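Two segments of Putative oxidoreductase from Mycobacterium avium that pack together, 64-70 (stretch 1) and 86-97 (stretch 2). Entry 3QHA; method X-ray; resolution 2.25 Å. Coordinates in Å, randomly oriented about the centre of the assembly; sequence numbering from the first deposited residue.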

ATOM      1  N   SER B  64     -15.977  14.998 -34.598  1.00 36.19           N
ATOM      2  CA  SER B  64     -16.973  15.328 -33.586  1.00 36.01           C
ATOM      3  C   SER B  64     -17.316  14.101 -32.749  1.00 35.21           C
ATOM      4  O   SER B  64     -16.952  12.977 -33.100  1.00 34.85           O
ATOM      5  CB  SER B  64     -18.247  15.857 -34.255  1.00 36.94           C
ATOM      6  OG  SER B  64     -18.825  14.878 -35.103  1.00 36.95           O
ATOM      7  N   VAL B  65     -18.021  14.323 -31.643  1.00 35.07           N
ATOM      8  CA  VAL B  65     -18.537  13.224 -30.826  1.00 34.55           C
ATOM      9  C   VAL B  65     -19.521  12.368 -31.632  1.00 35.01           C
ATOM     10  O   VAL B  65     -19.554  11.144 -31.488  1.00 34.55           O
ATOM     11  CB  VAL B  65     -19.228  13.745 -29.549  1.00 34.56           C
ATOM     12  CG1 VAL B  65     -19.899  12.605 -28.791  1.00 33.99           C
ATOM     13  CG2 VAL B  65     -18.223  14.461 -28.652  1.00 34.13           C
ATOM     14  N   ALA B  66     -20.311  13.018 -32.486  1.00 36.01           N
ATOM     15  CA  ALA B  66     -21.281  12.326 -33.340  1.00 36.77           C
ATOM     16  C   ALA B  66     -20.596  11.398 -34.344  1.00 36.73           C
ATOM     17  O   ALA B  66     -21.135  10.348 -34.697  1.00 36.86           O
ATOM     18  CB  ALA B  66     -22.160  13.339 -34.074  1.00 37.90           C
ATOM     19  N   ASP B  67     -19.410  11.799 -34.801  1.00 36.69           N
ATOM     20  CA  ASP B  67     -18.597  10.988 -35.703  1.00 36.78           C
ATOM     21  C   ASP B  67     -18.140   9.696 -35.015  1.00 35.80           C
ATOM     22  O   ASP B  67     -18.160   8.619 -35.616  1.00 35.91           O
ATOM     23  CB  ASP B  67     -17.377  11.797 -36.173  1.00 37.02           C
ATOM     24  CG  ASP B  67     -16.678  11.183 -37.379  1.00 37.91           C
ATOM     25  OD1 ASP B  67     -17.196  10.200 -37.957  1.00 39.10           O
ATOM     26  OD2 ASP B  67     -15.602  11.698 -37.756  1.00 38.24           O
ATOM     27  N   VAL B  68     -17.749   9.814 -33.746  1.00 34.82           N
ATOM     28  CA  VAL B  68     -17.244   8.680 -32.965  1.00 33.81           C
ATOM     29  C   VAL B  68     -18.311   7.598 -32.759  1.00 33.68           C
ATOM     30  O   VAL B  68     -17.985   6.423 -32.584  1.00 33.20           O
ATOM     31  CB  VAL B  68     -16.700   9.148 -31.589  1.00 33.06           C
ATOM     32  CG1 VAL B  68     -16.184   7.968 -30.776  1.00 32.32           C
ATOM     33  CG2 VAL B  68     -15.597  10.178 -31.778  1.00 33.03           C
ATOM     34  N   ALA B  69     -19.584   7.996 -32.809  1.00 34.02           N
ATOM     35  CA  ALA B  69     -20.710   7.077 -32.605  1.00 34.02           C
ATOM     36  C   ALA B  69     -20.784   5.900 -33.590  1.00 34.14           C
ATOM     37  O   ALA B  69     -21.523   4.948 -33.346  1.00 34.15           O
ATOM     38  CB  ALA B  69     -22.025   7.850 -32.628  1.00 34.87           C
ATOM     39  N   ALA B  70     -20.034   5.961 -34.690  1.00 34.17           N
ATOM     40  CA  ALA B  70     -19.989   4.856 -35.656  1.00 34.49           C
ATOM     41  C   ALA B  70     -19.322   3.589 -35.099  1.00 33.63           C
ATOM     42  O   ALA B  70     -19.584   2.487 -35.586  1.00 34.03           O
ATOM     43  CB  ALA B  70     -19.283   5.300 -36.933  1.00 35.08           C
TER
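Stretch 2 86-97: EVVGELAGHAKP

The most distinctive element of this contact is an alanine methyl seated on the face of a histidine ring: Ala66 CB lies 3.6 Å from the centroid of the His94 ring, only 12° off the ring normal, a CH-pi contact in which the closest ring atom, His94 CE1, is 3.5 Å from Ala66 CB. The ring also bonds to its own segment: His94 ND1 donates a hydrogen bond to Glu90 O at 3.2 Å, one turn back along the chain. With chi1 in the m well, the imidazole thus offers a face to the first stretch while its ND1 edge satisfies the backbone.

The example illustrates a general principle: two segments can pack closely without a hydrogen bond between them, through apolar contacts, a CH-pi contact and a CA-H...O contact. Among the modelled atoms no hydrogen bond crosses this interface, which buries 406 Å² in all, both sides summed. Stretch 1 is a short, weakly bonded helix around residues 65-68, introduced by Ser64, whose OG accepts a capping bond from Asp67 N at 3.1 Å. Stretch 2 enters as a regular helix, with Leu91 N bonded to Val87 O at 2.8 Å, and leaves it as an extended segment at Ala95 and Lys96. The two run broadly in the same direction, so that contacts progress from Val65 against Val87, Glu90 and Leu91 to Ala69 against His94 and Ala95.

At the start of this sequence, Val65 CG1 lies 3.9 Å from Val87 CG1, 3.7 Å from Leu91 CD2 and 3.6 Å from Glu90 CG, the last an approach to the aliphatic part of an acidic side chain. Leu91 shows how a residue can contribute without aiming its CA-to-CB bond at its partner: that bond points sideways, yet the end of the side chain comes nearer, bringing CD2 to 3.2 Å from Val65 O and 3.8 Å from Ala69 CB. A single methyl, Leu91 CD2, therefore touches both Val65 and Ala69, four residues apart.

The backbones come closest at Ala69 and Ala95, whose CA atoms are 4.6 Å apart. Ala69 CB rests 3.5 Å from His94 CB and 4.2 Å from Ala95 CB. At this spacing the main chain itself takes part, with Ala95 CA 3.5 Å from Ala69 O and an angle of 152° at the hydrogen, a CA-H...O contact. The CA-to-CB bond of Asp67 points away from stretch 2; Val65, Ala66 and Ala69 carry most of the covered area of stretch 1.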

ATOM      1  N   GLU B  86     -23.692  14.395 -21.018  1.00 37.33           N
ATOM      2  CA  GLU B  86     -23.785  15.114 -22.289  1.00 37.88           C
ATOM      3  C   GLU B  86     -23.220  14.329 -23.473  1.00 36.98           C
ATOM      4  O   GLU B  86     -23.857  14.253 -24.521  1.00 37.45           O
ATOM      5  CB  GLU B  86     -23.096  16.477 -22.207  1.00 38.44           C
ATOM      6  CG  GLU B  86     -23.224  17.281 -23.500  1.00 39.89           C
ATOM      7  CD  GLU B  86     -23.059  18.768 -23.286  1.00 42.02           C
ATOM      8  OE1 GLU B  86     -23.979  19.533 -23.658  1.00 43.84           O
ATOM      9  OE2 GLU B  86     -22.009  19.170 -22.740  1.00 42.53           O
ATOM     10  N   VAL B  87     -22.024  13.766 -23.314  1.00 35.81           N
ATOM     11  CA  VAL B  87     -21.389  13.010 -24.394  1.00 35.07           C
ATOM     12  C   VAL B  87     -22.252  11.816 -24.811  1.00 35.07           C
ATOM     13  O   VAL B  87     -22.479  11.605 -26.003  1.00 35.27           O
ATOM     14  CB  VAL B  87     -19.968  12.530 -24.010  1.00 34.17           C
ATOM     15  CG1 VAL B  87     -19.418  11.564 -25.053  1.00 33.39           C
ATOM     16  CG2 VAL B  87     -19.030  13.722 -23.840  1.00 34.20           C
ATOM     17  N   VAL B  88     -22.749  11.054 -23.837  1.00 34.81           N
ATOM     18  CA  VAL B  88     -23.586   9.890 -24.145  1.00 34.97           C
ATOM     19  C   VAL B  88     -24.907  10.337 -24.775  1.00 36.02           C
ATOM     20  O   VAL B  88     -25.419   9.680 -25.680  1.00 36.35           O
ATOM     21  CB  VAL B  88     -23.861   8.977 -22.909  1.00 34.71           C
ATOM     22  CG1 VAL B  88     -22.586   8.746 -22.102  1.00 33.65           C
ATOM     23  CG2 VAL B  88     -24.968   9.552 -22.026  1.00 35.82           C
ATOM     24  N   GLY B  89     -25.445  11.460 -24.300  1.00 36.71           N
ATOM     25  CA  GLY B  89     -26.635  12.069 -24.896  1.00 37.86           C
ATOM     26  C   GLY B  89     -26.435  12.456 -26.353  1.00 38.14           C
ATOM     27  O   GLY B  89     -27.350  12.329 -27.164  1.00 39.00           O
ATOM     28  N   GLU B  90     -25.233  12.926 -26.678  1.00 37.61           N
ATOM     29  CA  GLU B  90     -24.857  13.259 -28.056  1.00 37.88           C
ATOM     30  C   GLU B  90     -24.652  11.985 -28.882  1.00 37.56           C
ATOM     31  O   GLU B  90     -25.102  11.902 -30.025  1.00 38.27           O
ATOM     32  CB  GLU B  90     -23.587  14.125 -28.055  1.00 37.47           C
ATOM     33  CG  GLU B  90     -22.924  14.366 -29.419  1.00 37.82           C
ATOM     34  CD  GLU B  90     -23.653  15.376 -30.293  1.00 39.30           C
ATOM     35  OE1 GLU B  90     -24.719  15.883 -29.882  1.00 40.27           O
ATOM     36  OE2 GLU B  90     -23.149  15.669 -31.400  1.00 39.66           O
ATOM     37  N   LEU B  91     -23.969  11.002 -28.296  1.00 36.62           N
ATOM     38  CA  LEU B  91     -23.752   9.701 -28.943  1.00 36.34           C
ATOM     39  C   LEU B  91     -25.054   8.933 -29.202  1.00 37.06           C
ATOM     40  O   LEU B  91     -25.166   8.210 -30.193  1.00 37.17           O
ATOM     41  CB  LEU B  91     -22.830   8.823 -28.086  1.00 35.24           C
ATOM     42  CG  LEU B  91     -21.352   9.205 -27.975  1.00 34.57           C
ATOM     43  CD1 LEU B  91     -20.673   8.357 -26.904  1.00 33.60           C
ATOM     44  CD2 LEU B  91     -20.648   9.048 -29.313  1.00 34.41           C
ATOM     45  N   ALA B  92     -26.027   9.095 -28.304  1.00 37.55           N
ATOM     46  CA  ALA B  92     -27.265   8.306 -28.327  1.00 38.37           C
ATOM     47  C   ALA B  92     -28.092   8.496 -29.599  1.00 39.60           C
ATOM     48  O   ALA B  92     -28.799   7.580 -30.023  1.00 40.11           O
ATOM     49  CB  ALA B  92     -28.115   8.622 -27.097  1.00 38.68           C
ATOM     50  N   GLY B  93     -27.999   9.680 -30.202  1.00 40.22           N
ATOM     51  CA  GLY B  93     -28.715   9.980 -31.444  1.00 41.51           C
ATOM     52  C   GLY B  93     -28.019   9.517 -32.717  1.00 41.46           C
ATOM     53  O   GLY B  93     -28.582   9.649 -33.806  1.00 42.50           O
ATOM     54  N   HIS B  94     -26.803   8.980 -32.592  1.00 40.38           N
ATOM     55  CA  HIS B  94     -26.003   8.582 -33.761  1.00 40.33           C
ATOM     56  C   HIS B  94     -25.492   7.132 -33.758  1.00 39.62           C
ATOM     57  O   HIS B  94     -25.168   6.596 -34.820  1.00 40.02           O
ATOM     58  CB  HIS B  94     -24.811   9.530 -33.915  1.00 39.85           C
ATOM     59  CG  HIS B  94     -25.198  10.943 -34.224  1.00 40.85           C
ATOM     60  ND1 HIS B  94     -25.344  11.907 -33.249  1.00 40.80           N
ATOM     61  CD2 HIS B  94     -25.468  11.557 -35.401  1.00 42.03           C
ATOM     62  CE1 HIS B  94     -25.687  13.052 -33.810  1.00 41.85           C
ATOM     63  NE2 HIS B  94     -25.769  12.867 -35.116  1.00 42.73           N
ATOM     64  N   ALA B  95     -25.413   6.503 -32.588  1.00 38.67           N
ATOM     65  CA  ALA B  95     -24.867   5.147 -32.477  1.00 37.93           C
ATOM     66  C   ALA B  95     -25.851   4.099 -33.001  1.00 38.61           C
ATOM     67  O   ALA B  95     -27.054   4.198 -32.762  1.00 39.17           O
ATOM     68  CB  ALA B  95     -24.495   4.847 -31.028  1.00 36.85           C
ATOM     69  N   LYS B  96     -25.332   3.097 -33.711  1.00 38.44           N
ATOM     70  CA  LYS B  96     -26.161   2.011 -34.234  1.00 39.19           C
ATOM     71  C   LYS B  96     -26.598   1.088 -33.096  1.00 38.80           C
ATOM     72  O   LYS B  96     -25.883   0.959 -32.100  1.00 37.77           O
ATOM     73  CB  LYS B  96     -25.395   1.207 -35.289  1.00 39.35           C
ATOM     74  N   PRO B  97     -27.774   0.445 -33.231  1.00 39.64           N
ATOM     75  CA  PRO B  97     -28.217  -0.512 -32.213  1.00 39.37           C
ATOM     76  C   PRO B  97     -27.159  -1.573 -31.908  1.00 38.27           C
ATOM     77  O   PRO B  97     -26.475  -2.042 -32.820  1.00 38.31           O
ATOM     78  CB  PRO B  97     -29.449  -1.157 -32.851  1.00 40.82           C
ATOM     79  CG  PRO B  97     -29.973  -0.127 -33.777  1.00 41.81           C
ATOM     80  CD  PRO B  97     -28.780   0.619 -34.294  1.00 41.07           C
TER